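Local coordinates for peptide ABC transporter, peptide-binding protein (Enterococcus faecalis, PDB 3O6P) that probably binds peptides outside the cell for an ABC-type peptide importer, the crystallised chain being one piece of this larger family 5 solute-binding protein, at residues Lys36-Glu40 / Ser41-Asp45. Residues are numbered along the deposited sequence; the frame is centred on the assembly and turned at random.
Sequences KALVE and SILGD
A widened, pi-type C-terminal turn closes helix 35-43, where the carbonyls of Ala37, Leu38 and Val39 reach the amides of Ser41 to Gly44. The change of pitch is made at Ala37 O, which accepts two N-H groups: Ser41 N at 2.8 Å, four residues on and well off the plane of the carbonyl group, and Ile42 N at 3.1 Å, five residues on and almost in line with the carbonyl bond. The i to i+5 spacing then persists. Leu43 N meets Leu38 O at 2.9 Å almost head-on (C=O...N angle 173°), while Ile42 N adds a weak, bent bond to the same oxygen. Gly44 N reaches Val39 O, and Gly44, the first residue to leave helical geometry, has positive phi. A water donates to Val39 O at 2.7 Å and accepts from Asp45 N, so that it bridges the two, weakly on the Asp45 side. Asp45 OD1 itself bonds to Ser47 OG.

In this solute-binding fold the helix packs by its apolar side on helix 109-125 and strand 223-228, with Leu38 touching both Phe117 and Phe226. Leu38 CG stands anti to the backbone N (chi1 172°), from where CD1 comes against Ile42 CB at 4.0 Å, the two side chains crossing at about a right angle. Leu38 CG also meets Leu43 CD1 at 4.1 Å, these two side chains meeting at a slant. On the exposed side, in one of the two conformers modelled for Glu40, a tentative salt bridge spans one helical turn: Lys36 NZ approaches the syn side of Glu40 OE1 at 3.1 Å, 26° out of the carboxylate plane.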
# COMPACT_ATOMS: atom_id res chain seq x y z
N LYS A 36 -2.01 -14.51 2.47
CA LYS A 36 -2.94 -15.64 2.64
C LYS A 36 -2.98 -16.08 4.12
O LYS A 36 -4.06 -16.22 4.71
CB LYS A 36 -2.52 -16.81 1.73
CG LYS A 36 -3.53 -17.96 1.70
CD LYS A 36 -3.06 -19.10 0.80
CE LYS A 36 -4.14 -20.18 0.66
NZ LYS A 36 -5.35 -19.73 -0.12
N ALA A 37 -1.82 -16.25 4.73
CA ALA A 37 -1.78 -16.60 6.16
C ALA A 37 -2.42 -15.49 7.00
O ALA A 37 -3.13 -15.77 7.99
CB ALA A 37 -0.30 -16.83 6.60
N LEU A 38 -2.14 -14.24 6.65
CA LEU A 38 -2.69 -13.13 7.42
C LEU A 38 -4.21 -13.23 7.41
O LEU A 38 -4.84 -13.16 8.46
CB LEU A 38 -2.23 -11.77 6.86
CG LEU A 38 -2.86 -10.49 7.46
CD1 LEU A 38 -2.60 -10.34 8.98
CD2 LEU A 38 -2.34 -9.28 6.68
N VAL A 39 -4.79 -13.38 6.23
CA VAL A 39 -6.26 -13.37 6.19
C VAL A 39 -6.93 -14.64 6.69
O VAL A 39 -7.97 -14.56 7.35
CB VAL A 39 -6.86 -12.93 4.83
CG1 VAL A 39 -6.38 -11.52 4.48
CG2 VAL A 39 -6.52 -13.92 3.74
N GLU A 40 -6.27 -15.78 6.47
CA GLU A 40 -6.85 -17.09 6.78
C GLU A 40 -6.56 -17.64 8.18
O GLU A 40 -7.42 -18.35 8.75
CB GLU A 40 -6.48 -18.11 5.69
CG GLU A 40 -7.16 -17.78 4.34
CD GLU A 40 -6.82 -18.76 3.23
OE1 GLU A 40 -7.19 -18.51 2.05
OE2 GLU A 40 -6.18 -19.79 3.53
N SER A 41 -5.39 -17.33 8.73
CA SER A 41 -4.98 -17.85 10.03
C SER A 41 -5.02 -16.77 11.09
O SER A 41 -5.45 -17.00 12.22
CB SER A 41 -3.58 -18.46 9.92
OG SER A 41 -3.20 -18.93 11.19
N ILE A 42 -4.59 -15.56 10.73
CA ILE A 42 -4.46 -14.49 11.71
C ILE A 42 -5.80 -13.79 11.92
O ILE A 42 -6.28 -13.73 13.06
CB ILE A 42 -3.35 -13.48 11.34
CG1 ILE A 42 -2.00 -14.20 11.14
CG2 ILE A 42 -3.26 -12.36 12.40
CD1 ILE A 42 -1.40 -14.80 12.40
N LEU A 43 -6.41 -13.33 10.84
CA LEU A 43 -7.64 -12.55 10.97
C LEU A 43 -8.89 -13.43 11.00
O LEU A 43 -9.69 -13.35 11.96
CB LEU A 43 -7.74 -11.51 9.85
CG LEU A 43 -6.71 -10.40 9.89
CD1 LEU A 43 -6.75 -9.59 8.59
CD2 LEU A 43 -6.93 -9.53 11.13
N GLY A 44 -9.08 -14.24 9.96
CA GLY A 44 -10.20 -15.17 9.87
C GLY A 44 -11.55 -14.51 10.02
O GLY A 44 -12.47 -15.08 10.65
N ASP A 45 -11.68 -13.32 9.46
CA ASP A 45 -12.85 -12.47 9.71
C ASP A 45 -13.53 -12.04 8.42
O ASP A 45 -14.38 -11.15 8.45
CB ASP A 45 -12.45 -11.23 10.52
CG ASP A 45 -11.54 -10.29 9.74
OD1 ASP A 45 -11.11 -10.64 8.61
OD2 ASP A 45 -11.26 -9.18 10.25
O HOH W 1 -10.38 -13.71 6.62